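Local coordinates for protein 2-oxoglutarate-dependent dioxygenase tropC (Talaromyces stipitatus, PDB 6XJJ) that catalyses an iron- and 2-oxoglutarate-dependent oxidation in fungal tropolone biosynthesis, on a pathway that begins with 3-methylorcinaldehyde, at residues Q198-H201 with K202-H206; K59-V62 with V63-R67; L211-I214 with L215-P218; E262-P266 with P267-W271; D287-H290 with R291-G294. All blocks are in the same frame, centred on the assembly; numbering follows the deposited sequence.

Contact 1: residues Q198-H201 with K202-H206; sequences QGIH and KAFGH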
loop_
_atom_site.group_PDB
_atom_site.type_symbol
_atom_site.label_atom_id
_atom_site.label_comp_id
_atom_site.label_asym_id
_atom_site.label_seq_id
_atom_site.Cartn_x
_atom_site.Cartn_y
_atom_site.Cartn_z
ATOM N N GLN A 198 12.699 -2.126 -15.553
ATOM C CA GLN A 198 12.749 -2.352 -16.995
ATOM C C GLN A 198 12.202 -1.155 -17.764
ATOM O O GLN A 198 12.740 -0.790 -18.817
ATOM C CB GLN A 198 11.978 -3.629 -17.334
ATOM C CG GLN A 198 11.965 -4.029 -18.802
ATOM C CD GLN A 198 13.354 -4.217 -19.385
ATOM O OE1 GLN A 198 14.217 -4.853 -18.776
ATOM N NE2 GLN A 198 13.551 -3.731 -20.607
ATOM N N GLY A 199 11.136 -0.529 -17.263
ATOM C CA GLY A 199 10.673 0.708 -17.866
ATOM C C GLY A 199 11.702 1.821 -17.792
ATOM O O GLY A 199 11.766 2.671 -18.685
ATOM N N ILE A 200 12.519 1.833 -16.737
ATOM C CA ILE A 200 13.630 2.780 -16.666
ATOM C C ILE A 200 14.666 2.463 -17.740
ATOM O O ILE A 200 15.135 3.358 -18.455
ATOM C CB ILE A 200 14.249 2.773 -15.255
ATOM C CG1 ILE A 200 13.229 3.263 -14.219
ATOM C CG2 ILE A 200 15.516 3.601 -15.209
ATOM C CD1 ILE A 200 12.729 4.681 -14.446
ATOM N N HIS A 201 15.049 1.188 -17.861
ATOM C CA HIS A 201 15.950 0.777 -18.934
ATOM C C HIS A 201 15.481 1.300 -20.284
ATOM O O HIS A 201 16.265 1.879 -21.045
ATOM C CB HIS A 201 16.052 -0.748 -18.979
ATOM C CG HIS A 201 16.809 -1.254 -20.165
ATOM N ND1 HIS A 201 18.168 -1.076 -20.307
ATOM C CD2 HIS A 201 16.388 -1.864 -21.300
ATOM C CE1 HIS A 201 18.559 -1.590 -21.458
ATOM N NE2 HIS A 201 17.497 -2.069 -22.083
ATOM N N LYS A 202 14.201 1.090 -20.605
ATOM C CA LYS A 202 13.683 1.525 -21.897
ATOM C C LYS A 202 13.684 3.041 -22.010
ATOM O O LYS A 202 13.948 3.586 -23.087
ATOM C CB LYS A 202 12.273 0.977 -22.111
ATOM C CG LYS A 202 12.219 -0.515 -22.380
ATOM C CD LYS A 202 10.796 -0.995 -22.618
ATOM C CE LYS A 202 10.229 -0.510 -23.934
ATOM N NZ LYS A 202 10.946 -1.032 -25.123
ATOM N N ALA A 203 13.401 3.740 -20.909
ATOM C CA ALA A 203 13.289 5.193 -20.964
ATOM C C ALA A 203 14.655 5.856 -21.060
ATOM O O ALA A 203 14.885 6.686 -21.946
ATOM C CB ALA A 203 12.534 5.724 -19.742
ATOM N N PHE A 204 15.583 5.492 -20.173
ATOM C CA PHE A 204 16.816 6.247 -20.021
ATOM C C PHE A 204 18.070 5.403 -20.195
ATOM O O PHE A 204 19.177 5.943 -20.075
ATOM C CB PHE A 204 16.856 6.930 -18.648
ATOM C CG PHE A 204 15.609 7.701 -18.317
ATOM C CD1 PHE A 204 15.275 8.850 -19.012
ATOM C CD2 PHE A 204 14.796 7.299 -17.271
ATOM C CE1 PHE A 204 14.124 9.558 -18.696
ATOM C CE2 PHE A 204 13.654 8.009 -16.946
ATOM C CZ PHE A 204 13.317 9.136 -17.657
ATOM N N GLY A 205 17.936 4.102 -20.448
ATOM C CA GLY A 205 19.069 3.276 -20.812
ATOM C C GLY A 205 19.852 2.668 -19.669
ATOM O O GLY A 205 20.936 2.118 -19.910
ATOM N N HIS A 206 19.356 2.745 -18.438
ATOM C CA HIS A 206 20.087 2.198 -17.311
ATOM C C HIS A 206 19.974 0.681 -17.306
ATOM O O HIS A 206 19.146 0.101 -18.014
ATOM C CB HIS A 206 19.550 2.761 -15.998
ATOM C CG HIS A 206 19.713 4.240 -15.862
ATOM N ND1 HIS A 206 18.821 5.139 -16.406
ATOM C CD2 HIS A 206 20.665 4.979 -15.247
ATOM C CE1 HIS A 206 19.213 6.368 -16.128
ATOM N NE2 HIS A 206 20.330 6.299 -15.425
#
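Backbone bonds of the α-helical kind join Q198-H201 to K202-H206. K202 N reaches Q198 O at 3.0 Å and A203 N reaches G199 O, while the straightest bond runs from F204 N to I200 O (2.8 Å, 175° at the hydrogen). G205 N still bonds to H201 O, 2.8 Å away, yet G205 itself has left helical geometry. Its phi of 87° would press a CB against the preceding carbonyl, and glycine is well suited to turn the chain out of the helix there. One side-chain bond closes this end. H201 carries its ring away from its own N (chi1 172°) and along the next turn, and ND1 donates to H206 O over 2.8 Å with the acceptor almost exactly in the ring plane. Histidine thus ties the departing backbone to the last turn. The van der Waals contacts are looser: I200 CG2 lies obliquely beside the H206 ring, 3.8 Å from ND1, and I200 CD1 lies 4.3 Å from F204 CE2. This is the C-terminal end of helix 171-204. F204 meets Y296 edge-to-face, I200 rests on V210 and Y297, while Q198, K202 and A203 pack against helix 56-72.

Contact 2: residues K59-V62 with V63-R67; sequences KNKV and VEEVR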
loop_
_atom_site.group_PDB
_atom_site.type_symbol
_atom_site.label_atom_id
_atom_site.label_comp_id
_atom_site.label_asym_id
_atom_site.label_seq_id
_atom_site.Cartn_x
_atom_site.Cartn_y
_atom_site.Cartn_z
ATOM N N LYS A 59 5.780 -9.730 -22.852
ATOM C CA LYS A 59 6.390 -9.213 -21.636
ATOM C C LYS A 59 6.682 -7.722 -21.757
ATOM O O LYS A 59 6.440 -6.958 -20.812
ATOM C CB LYS A 59 7.665 -10.002 -21.349
ATOM C CG LYS A 59 7.406 -11.448 -20.955
ATOM C CD LYS A 59 8.700 -12.231 -20.833
ATOM C CE LYS A 59 8.452 -13.640 -20.331
ATOM N NZ LYS A 59 7.953 -13.622 -18.934
ATOM N N ASN A 60 7.198 -7.292 -22.912
ATOM C CA ASN A 60 7.405 -5.867 -23.145
ATOM C C ASN A 60 6.091 -5.103 -23.057
ATOM O O ASN A 60 6.042 -4.002 -22.496
ATOM C CB ASN A 60 8.044 -5.639 -24.511
ATOM C CG ASN A 60 8.546 -4.219 -24.682
ATOM O OD1 ASN A 60 9.090 -3.627 -23.747
ATOM N ND2 ASN A 60 8.295 -3.637 -25.851
ATOM N N LYS A 61 5.018 -5.661 -23.620
ATOM C CA LYS A 61 3.721 -5.000 -23.539
ATOM C C LYS A 61 3.336 -4.711 -22.093
ATOM O O LYS A 61 2.698 -3.689 -21.811
ATOM C CB LYS A 61 2.654 -5.853 -24.226
ATOM C CG LYS A 61 1.281 -5.214 -24.254
ATOM C CD LYS A 61 0.276 -6.030 -25.047
ATOM C CE LYS A 61 -1.102 -5.386 -24.987
ATOM N NZ LYS A 61 -2.119 -6.111 -25.799
ATOM N N VAL A 62 3.728 -5.585 -21.162
ATOM C CA VAL A 62 3.474 -5.324 -19.747
ATOM C C VAL A 62 4.302 -4.134 -19.271
ATOM O O VAL A 62 3.794 -3.247 -18.574
ATOM C CB VAL A 62 3.752 -6.592 -18.915
ATOM C CG1 VAL A 62 3.661 -6.303 -17.428
ATOM C CG2 VAL A 62 2.752 -7.680 -19.271
ATOM N N VAL A 63 5.581 -4.084 -19.651
ATOM C CA VAL A 63 6.435 -2.960 -19.272
ATOM C C VAL A 63 5.876 -1.653 -19.824
ATOM O O VAL A 63 5.879 -0.621 -19.141
ATOM C CB VAL A 63 7.875 -3.212 -19.759
ATOM C CG1 VAL A 63 8.767 -2.007 -19.488
ATOM C CG2 VAL A 63 8.431 -4.430 -19.084
ATOM N N GLU A 64 5.400 -1.669 -21.073
ATOM C CA GLU A 64 4.809 -0.469 -21.667
ATOM C C GLU A 64 3.605 0.023 -20.871
ATOM O O GLU A 64 3.532 1.202 -20.506
ATOM C CB GLU A 64 4.404 -0.742 -23.114
ATOM C CG GLU A 64 5.554 -0.875 -24.101
ATOM C CD GLU A 64 6.400 0.379 -24.190
ATOM O OE1 GLU A 64 5.856 1.492 -24.016
ATOM O OE2 GLU A 64 7.601 0.266 -24.488
ATOM N N GLU A 65 2.640 -0.859 -20.610
ATOM C CA GLU A 65 1.428 -0.443 -19.911
ATOM C C GLU A 65 1.736 0.079 -18.509
ATOM O O GLU A 65 1.109 1.041 -18.050
ATOM C CB GLU A 65 0.437 -1.608 -19.871
ATOM C CG GLU A 65 -0.156 -1.933 -21.237
ATOM C CD GLU A 65 -1.011 -3.183 -21.224
ATOM O OE1 GLU A 65 -1.048 -3.877 -20.185
ATOM O OE2 GLU A 65 -1.634 -3.491 -22.259
ATOM N N VAL A 66 2.711 -0.522 -17.821
ATOM C CA VAL A 66 3.036 -0.098 -16.460
ATOM C C VAL A 66 3.739 1.256 -16.469
ATOM O O VAL A 66 3.248 2.229 -15.882
ATOM C CB VAL A 66 3.891 -1.165 -15.754
ATOM C CG1 VAL A 66 4.343 -0.672 -14.385
ATOM C CG2 VAL A 66 3.103 -2.457 -15.617
ATOM N N ARG A 67 4.911 1.328 -17.114
ATOM C CA ARG A 67 5.666 2.579 -17.170
ATOM C C ARG A 67 4.746 3.734 -17.537
ATOM O O ARG A 67 4.899 4.851 -17.028
ATOM C CB ARG A 67 6.795 2.477 -18.210
ATOM C CG ARG A 67 6.262 2.652 -19.625
ATOM C CD ARG A 67 7.186 2.347 -20.804
ATOM N NE ARG A 67 8.407 3.140 -20.860
ATOM C CZ ARG A 67 9.177 3.232 -21.942
ATOM N NH1 ARG A 67 8.805 2.649 -23.072
ATOM N NH2 ARG A 67 10.283 3.957 -21.920
#
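E64 N donates to N60 O over 2.8 Å, the shortest of the four bonds that join K59-V62 to V63-R67. E65 N to K61 O (3.1 Å), V66 N to V62 O (3.0 Å) and V63 N to K59 O complete the regular i to i+4 pattern of an α-helix. On one face the valines sit a turn apart, V62 CG1 being 4.3 Å from V66 CG2. Their β-branched chains fill buried positions against A48, W49 and V44, and V63 leans on Q198 of helix 171-204. The polar chains differ: N60 and R67 touch K202 of that helix. K61 stretches out fully, with CG opposite its own N (chi1 -177°), and its CE comes within 3.4 Å of E65 OE2. Its charged NZ remains 4.4 Å from that oxygen, too far for a salt bridge, though the opposite charges probably attract weakly. R67 NH1 makes a weak hydrogen bond to E64 OE1 (3.3 Å), and R67 NE bonds to Y296 OH. K59 NZ bonds elsewhere, to S51 O and A48 O. Acid and base spaced one turn apart probably steady this amphipathic helix, while the valines supply its apolar side.

Contact 3: residues L211-I214 with L215-P218; sequences LNDI and LINP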
loop_
_atom_site.group_PDB
_atom_site.type_symbol
_atom_site.label_atom_id
_atom_site.label_comp_id
_atom_site.label_asym_id
_atom_site.label_seq_id
_atom_site.Cartn_x
_atom_site.Cartn_y
_atom_site.Cartn_z
ATOM N N LEU A 211 16.762 -0.472 -9.826
ATOM C CA LEU A 211 15.952 -0.238 -8.645
ATOM C C LEU A 211 15.996 -1.398 -7.665
ATOM O O LEU A 211 15.415 -1.294 -6.585
ATOM C CB LEU A 211 14.495 -0.001 -9.056
ATOM C CG LEU A 211 14.222 1.053 -10.133
ATOM C CD1 LEU A 211 12.738 1.086 -10.460
ATOM C CD2 LEU A 211 14.718 2.438 -9.757
ATOM N N ASN A 212 16.645 -2.505 -8.012
ATOM C CA ASN A 212 16.455 -3.725 -7.241
ATOM C C ASN A 212 17.107 -3.686 -5.863
ATOM O O ASN A 212 16.855 -4.588 -5.060
ATOM C CB ASN A 212 16.975 -4.914 -8.038
ATOM C CG ASN A 212 16.162 -5.162 -9.298
ATOM O OD1 ASN A 212 15.064 -4.616 -9.457
ATOM N ND2 ASN A 212 16.665 -6.031 -10.169
ATOM N N ASP A 213 17.910 -2.669 -5.547
ATOM C CA ASP A 213 18.539 -2.614 -4.231
ATOM C C ASP A 213 17.556 -2.302 -3.106
ATOM O O ASP A 213 17.867 -2.583 -1.944
ATOM C CB ASP A 213 19.666 -1.583 -4.237
ATOM C CG ASP A 213 20.866 -2.049 -5.034
ATOM O OD1 ASP A 213 20.948 -3.262 -5.316
ATOM O OD2 ASP A 213 21.726 -1.217 -5.383
ATOM N N ILE A 214 16.396 -1.707 -3.407
ATOM C CA ILE A 214 15.366 -1.543 -2.383
ATOM C C ILE A 214 14.752 -2.867 -1.970
ATOM O O ILE A 214 14.069 -2.931 -0.941
ATOM C CB ILE A 214 14.220 -0.610 -2.818
ATOM C CG1 ILE A 214 13.745 -0.975 -4.226
ATOM C CG2 ILE A 214 14.608 0.864 -2.669
ATOM C CD1 ILE A 214 12.423 -0.361 -4.628
ATOM N N LEU A 215 14.931 -3.922 -2.756
ATOM C CA LEU A 215 14.469 -5.228 -2.319
ATOM C C LEU A 215 15.429 -5.871 -1.326
ATOM O O LEU A 215 15.043 -6.838 -0.662
ATOM C CB LEU A 215 14.258 -6.135 -3.532
ATOM C CG LEU A 215 13.257 -5.570 -4.547
ATOM C CD1 LEU A 215 13.194 -6.448 -5.762
ATOM C CD2 LEU A 215 11.869 -5.388 -3.955
ATOM N N ILE A 216 16.643 -5.337 -1.194
ATOM C CA ILE A 216 17.627 -5.829 -0.230
ATOM C C ILE A 216 17.218 -5.378 1.173
ATOM O O ILE A 216 17.418 -4.219 1.548
ATOM C CB ILE A 216 19.040 -5.339 -0.566
ATOM C CG1 ILE A 216 19.479 -5.808 -1.957
ATOM C CG2 ILE A 216 20.032 -5.810 0.484
ATOM C CD1 ILE A 216 19.502 -7.322 -2.142
ATOM N N ASN A 217 16.685 -6.304 1.961
ATOM C CA ASN A 217 16.390 -6.071 3.369
ATOM C C ASN A 217 15.397 -4.922 3.489
ATOM O O ASN A 217 15.694 -3.901 4.118
ATOM C CB ASN A 217 17.669 -5.746 4.139
ATOM C CG ASN A 217 17.588 -6.168 5.590
ATOM O OD1 ASN A 217 17.094 -7.258 5.894
ATOM N ND2 ASN A 217 17.999 -5.284 6.500
ATOM N N PRO A 218 14.205 -5.067 2.927
ATOM C CA PRO A 218 13.353 -3.904 2.664
ATOM C C PRO A 218 12.554 -3.462 3.880
ATOM O O PRO A 218 12.270 -4.237 4.794
ATOM C CB PRO A 218 12.418 -4.415 1.566
ATOM C CG PRO A 218 12.299 -5.887 1.861
ATOM C CD PRO A 218 13.615 -6.321 2.426
#
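L215 N bonds to N212 O and I216 N to D213 O, each over 3.1 Å. Both donors stand well above the plane of the carbonyl they meet, 59° out of it for N212 O and 70° for D213 O, as suits the tight i to i+3 turns of a 3-10 segment. Around these bonds, side chains fold back over the same oxygens: L215 CB lies 3.4 Å from N212 O, and I216 CB lies 3.3 Å from D213 O. Farther along, P218 CB comes 3.3 Å from I214 O. The chain is brought round to that point by N217, whose phi and psi are both positive, a left-handed conformation that asparagine tolerates better than most residues. Beyond this first shell, N321 ND2 donates a hydrogen bond to I216 O. The turn belongs to the connection between helix 171-204 and strand 222-227. N212 packs against V193 and R194 of that helix and L215 against S190, while I214, L215 and P218 rest on L318 of strand 311-318, and L211 and I214 meet W292 of helix 287-292.

Contact 4: residues E262-P266 with P267-W271; sequences EVWYP and PKETW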
loop_
_atom_site.group_PDB
_atom_site.type_symbol
_atom_site.label_atom_id
_atom_site.label_comp_id
_atom_site.label_asym_id
_atom_site.label_seq_id
_atom_site.Cartn_x
_atom_site.Cartn_y
_atom_site.Cartn_z
ATOM N N GLU A 262 -10.054 8.130 -4.582
ATOM C CA GLU A 262 -9.972 8.978 -5.762
ATOM C C GLU A 262 -8.601 9.640 -5.825
ATOM O O GLU A 262 -7.928 9.830 -4.809
ATOM C CB GLU A 262 -11.098 10.026 -5.777
ATOM C CG GLU A 262 -11.167 10.926 -4.551
ATOM C CD GLU A 262 -12.379 11.843 -4.581
ATOM O OE1 GLU A 262 -12.978 11.999 -5.667
ATOM O OE2 GLU A 262 -12.729 12.409 -3.527
ATOM N N VAL A 263 -8.206 10.001 -7.046
ATOM C CA VAL A 263 -6.839 10.392 -7.372
ATOM C C VAL A 263 -6.882 11.715 -8.125
ATOM O O VAL A 263 -7.699 11.890 -9.035
ATOM C CB VAL A 263 -6.132 9.309 -8.220
ATOM C CG1 VAL A 263 -4.763 9.774 -8.717
ATOM C CG2 VAL A 263 -5.989 8.005 -7.428
ATOM N N TRP A 264 -5.993 12.635 -7.759
ATOM C CA TRP A 264 -5.953 13.946 -8.394
ATOM C C TRP A 264 -5.113 13.887 -9.666
ATOM O O TRP A 264 -3.942 13.495 -9.627
ATOM C CB TRP A 264 -5.383 14.992 -7.433
ATOM C CG TRP A 264 -5.219 16.355 -8.070
ATOM C CD1 TRP A 264 -4.057 16.907 -8.536
ATOM C CD2 TRP A 264 -6.246 17.329 -8.309
ATOM N NE1 TRP A 264 -4.295 18.158 -9.046
ATOM C CE2 TRP A 264 -5.630 18.442 -8.919
ATOM C CE3 TRP A 264 -7.622 17.371 -8.065
ATOM C CZ2 TRP A 264 -6.344 19.579 -9.292
ATOM C CZ3 TRP A 264 -8.327 18.504 -8.436
ATOM C CH2 TRP A 264 -7.687 19.591 -9.042
ATOM N N TYR A 265 -5.707 14.303 -10.785
ATOM C CA TYR A 265 -5.040 14.313 -12.090
ATOM C C TYR A 265 -4.890 15.753 -12.567
ATOM O O TYR A 265 -5.882 16.377 -12.987
ATOM C CB TYR A 265 -5.836 13.472 -13.090
ATOM C CG TYR A 265 -5.263 13.381 -14.486
ATOM C CD1 TYR A 265 -4.005 12.838 -14.702
ATOM C CD2 TYR A 265 -6.023 13.729 -15.595
ATOM C CE1 TYR A 265 -3.482 12.726 -15.973
ATOM C CE2 TYR A 265 -5.513 13.609 -16.876
ATOM C CZ TYR A 265 -4.240 13.100 -17.058
ATOM O OH TYR A 265 -3.714 12.974 -18.321
ATOM N N PRO A 266 -3.691 16.328 -12.514
ATOM C CA PRO A 266 -3.539 17.775 -12.748
ATOM C C PRO A 266 -4.033 18.213 -14.118
ATOM O O PRO A 266 -4.719 19.241 -14.224
ATOM C CB PRO A 266 -2.026 17.993 -12.603
ATOM C CG PRO A 266 -1.598 16.933 -11.670
ATOM C CD PRO A 266 -2.464 15.739 -11.949
ATOM N N PRO A 267 -3.685 17.502 -15.196
ATOM C CA PRO A 267 -4.081 17.986 -16.533
ATOM C C PRO A 267 -5.539 18.403 -16.639
ATOM O O PRO A 267 -5.834 19.441 -17.241
ATOM C CB PRO A 267 -3.762 16.785 -17.435
ATOM C CG PRO A 267 -2.637 16.119 -16.756
ATOM C CD PRO A 267 -2.924 16.244 -15.286
ATOM N N LYS A 268 -6.462 17.622 -16.081
ATOM C CA LYS A 268 -7.881 17.947 -16.115
ATOM C C LYS A 268 -8.372 18.537 -14.799
ATOM O O LYS A 268 -9.581 18.723 -14.632
ATOM C CB LYS A 268 -8.701 16.699 -16.465
ATOM C CG LYS A 268 -8.240 15.964 -17.729
ATOM C CD LYS A 268 -8.258 16.849 -18.962
ATOM C CE LYS A 268 -7.809 16.074 -20.194
ATOM N NZ LYS A 268 -7.718 16.945 -21.395
ATOM N N GLU A 269 -7.464 18.832 -13.869
ATOM C CA GLU A 269 -7.803 19.408 -12.564
ATOM C C GLU A 269 -9.043 18.734 -11.973
ATOM O O GLU A 269 -10.025 19.382 -11.601
ATOM C CB GLU A 269 -7.989 20.925 -12.674
ATOM C CG GLU A 269 -6.724 21.683 -13.092
ATOM C CD GLU A 269 -6.951 23.178 -13.227
ATOM O OE1 GLU A 269 -8.119 23.619 -13.153
ATOM O OE2 GLU A 269 -5.961 23.916 -13.416
ATOM N N THR A 270 -8.992 17.403 -11.886
ATOM C CA THR A 270 -10.128 16.620 -11.420
ATOM C C THR A 270 -9.624 15.470 -10.554
ATOM O O THR A 270 -8.476 15.035 -10.671
ATOM C CB THR A 270 -10.955 16.058 -12.594
ATOM O OG1 THR A 270 -11.184 17.089 -13.562
ATOM C CG2 THR A 270 -12.318 15.596 -12.099
ATOM N N TRP A 271 -10.499 14.984 -9.676
ATOM C CA TRP A 271 -10.265 13.746 -8.944
ATOM C C TRP A 271 -10.870 12.584 -9.722
ATOM O O TRP A 271 -12.064 12.602 -10.038
ATOM C CB TRP A 271 -10.890 13.817 -7.551
ATOM C CG TRP A 271 -10.270 14.837 -6.653
ATOM C CD1 TRP A 271 -10.606 16.152 -6.569
ATOM C CD2 TRP A 271 -9.236 14.624 -5.682
ATOM N NE1 TRP A 271 -9.839 16.780 -5.622
ATOM C CE2 TRP A 271 -8.989 15.865 -5.060
ATOM C CE3 TRP A 271 -8.495 13.509 -5.280
ATOM C CZ2 TRP A 271 -8.028 16.025 -4.062
ATOM C CZ3 TRP A 271 -7.538 13.670 -4.288
ATOM C CH2 TRP A 271 -7.315 14.918 -3.689
#
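W264 and W271 form an edge-to-face pair across the two strands, the six-membered ring of W264 turning its edge to the pyrrole face of W271, with centroids 4.8 Å apart and planes at 65°. W271 also takes W264 CB over its six-membered ring, a CH-pi contact of 4.0 Å to the centroid. The second CH-pi contact lies at the turn, where P267 CD sits 3.6 Å above the centre of the Y265 ring; Y265 swings there because its CG is opposite its own N (chi1 -180°). The backbone defines a β hairpin of strands 261-265 and 270-273, with a G1 β bulge where E269 and T270 both face Y265. E269 takes positive phi, the place glycine usually fills in this bulge. Strand 261-265 also pairs with 302-304, which bears the iron ligand H302, in the double-stranded β-helix of this family. Y265 N donates to T270 O at 2.9 Å, nearly straight, whereas T270 N to Y265 O is weak. E269 N closes the turn on P266 O over 2.8 Å. E262 lays CG 3.8 Å from W271 CE3; its OE2 forms a salt bridge with R303 NE, and R303 makes a cation-pi contact with W271.

Contact 5: residues D287-H290 with R291-G294; sequences DTMH and RWTG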
loop_
_atom_site.group_PDB
_atom_site.type_symbol
_atom_site.label_atom_id
_atom_site.label_comp_id
_atom_site.label_asym_id
_atom_site.label_seq_id
_atom_site.Cartn_x
_atom_site.Cartn_y
_atom_site.Cartn_z
ATOM N N ASP A 287 6.687 9.267 -3.177
ATOM C CA ASP A 287 7.566 10.417 -3.377
ATOM C C ASP A 287 9.017 9.989 -3.589
ATOM O O ASP A 287 9.733 10.580 -4.406
ATOM C CB ASP A 287 7.457 11.359 -2.179
ATOM C CG ASP A 287 6.083 11.982 -2.054
ATOM O OD1 ASP A 287 5.338 11.982 -3.056
ATOM O OD2 ASP A 287 5.739 12.449 -0.947
ATOM N N THR A 288 9.476 8.975 -2.853
ATOM C CA THR A 288 10.840 8.487 -3.040
ATOM C C THR A 288 11.058 7.987 -4.463
ATOM O O THR A 288 12.106 8.246 -5.064
ATOM C CB THR A 288 11.144 7.382 -2.029
ATOM O OG1 THR A 288 11.030 7.910 -0.701
ATOM C CG2 THR A 288 12.548 6.840 -2.223
ATOM N N MET A 289 10.083 7.263 -5.018
ATOM C CA MET A 289 10.185 6.856 -6.416
ATOM C C MET A 289 10.107 8.065 -7.339
ATOM O O MET A 289 10.815 8.126 -8.349
ATOM C CB MET A 289 9.086 5.847 -6.760
ATOM C CG MET A 289 9.185 5.248 -8.174
ATOM S SD MET A 289 10.639 4.195 -8.424
ATOM C CE MET A 289 10.186 2.790 -7.424
ATOM N N HIS A 290 9.243 9.030 -7.011
ATOM C CA HIS A 290 9.151 10.262 -7.787
ATOM C C HIS A 290 10.522 10.915 -7.927
ATOM O O HIS A 290 11.037 11.094 -9.036
ATOM C CB HIS A 290 8.198 11.249 -7.113
ATOM C CG HIS A 290 7.811 12.402 -7.984
ATOM N ND1 HIS A 290 6.751 12.341 -8.860
ATOM C CD2 HIS A 290 8.405 13.602 -8.197
ATOM C CE1 HIS A 290 6.658 13.481 -9.518
ATOM N NE2 HIS A 290 7.658 14.259 -9.145
ATOM N N ARG A 291 11.115 11.304 -6.791
ATOM C CA ARG A 291 12.409 11.975 -6.810
ATOM C C ARG A 291 13.473 11.106 -7.453
ATOM O O ARG A 291 14.366 11.607 -8.147
ATOM C CB ARG A 291 12.851 12.325 -5.392
ATOM C CG ARG A 291 12.040 13.367 -4.655
ATOM C CD ARG A 291 12.826 13.777 -3.425
ATOM N NE ARG A 291 13.251 12.609 -2.647
ATOM C CZ ARG A 291 12.506 11.977 -1.744
ATOM N NH1 ARG A 291 11.272 12.388 -1.484
ATOM N NH2 ARG A 291 13.004 10.928 -1.100
ATOM N N TRP A 292 13.418 9.803 -7.200
ATOM C CA TRP A 292 14.494 8.930 -7.639
ATOM C C TRP A 292 14.444 8.713 -9.144
ATOM O O TRP A 292 15.497 8.660 -9.789
ATOM C CB TRP A 292 14.447 7.667 -6.768
ATOM C CG TRP A 292 15.320 6.542 -7.113
ATOM C CD1 TRP A 292 16.555 6.597 -7.682
ATOM C CD2 TRP A 292 15.147 5.188 -6.669
ATOM N NE1 TRP A 292 17.104 5.337 -7.747
ATOM C CE2 TRP A 292 16.267 4.457 -7.112
ATOM C CE3 TRP A 292 14.131 4.515 -5.975
ATOM C CZ2 TRP A 292 16.399 3.089 -6.895
ATOM C CZ3 TRP A 292 14.261 3.151 -5.768
ATOM C CH2 TRP A 292 15.387 2.454 -6.226
ATOM N N THR A 293 13.254 8.692 -9.731
ATOM C CA THR A 293 13.133 8.942 -11.159
ATOM C C THR A 293 13.125 10.452 -11.384
ATOM O O THR A 293 13.235 11.246 -10.443
ATOM C CB THR A 293 11.873 8.280 -11.717
ATOM O OG1 THR A 293 10.709 8.911 -11.176
ATOM C CG2 THR A 293 11.834 6.826 -11.323
ATOM N N GLY A 294 12.983 10.878 -12.633
ATOM C CA GLY A 294 12.967 12.306 -12.889
ATOM C C GLY A 294 11.601 12.939 -12.682
ATOM O O GLY A 294 11.294 13.965 -13.296
#
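Helix 287-292 follows strand 281-285, and its single long turn joins D287-H290 to R291-G294, with the D287 side chain about 10 Å from the bound iron. R291 N donates to D287 O over 2.8 Å, almost straight along the carbonyl, and W292 N bonds to T288 O. T293 N reaches M289 O over 2.9 Å, although T293 is the first residue to leave helical angles. Threonine suits this end. With OG1 tucked between its own N and carbonyl carbon (chi1 67°), the hydroxyl lies 2.9 Å from M289 O and 3.1 Å from H290 O, and Y297 N donates to it from beyond the helix. R291 folds back along the helix surface, so that D287 O lies over one face of its guanidinium and NH2 comes 3.6 Å from T288 OG1. That hydroxyl bonds instead to F246 O. The carboxylate of D287 is likewise engaged elsewhere, with OD1 on S299 OG and OD2 on T244 OG1, and H290 ND1 bonds to S299 N. The sulfur of M289 approaches W292 obliquely in a Met-aromatic contact, SD being 5.0 Å from the centroid of the six-membered ring, and SD also nears T293 CG2. D287, T288 and H290 thus fasten the helix to T244, F246 and S299. D287, about 6 Å from D245 between side chains, is consistent with a second-shell position beside the iron ligands H243, D245 and H302, the two-histidine, one-carboxylate facial triad typical of 2-oxoglutarate-dependent dioxygenases.

From the N terminus the contacts follow in series, each a turn of the chain closed on itself, and none encloses or crosses another. Contact 2 lies within helix 56-72, contact 1 finishes helix 171-204, contact 3 turns the connection that follows, contact 4 closes a β hairpin, and contact 5 forms the short helix after strand 281-285. In space four of them adjoin. K202 and A203 of contact 1 pack on N60 and R67 of contact 2, I200 of contact 1 meets T293 of contact 5, and W292 of contact 5 packs on L211 and I214 of contact 3. Contact 4 stands apart, its nearest atoms about 9 Å from contact 5, on the strand neighbouring H302.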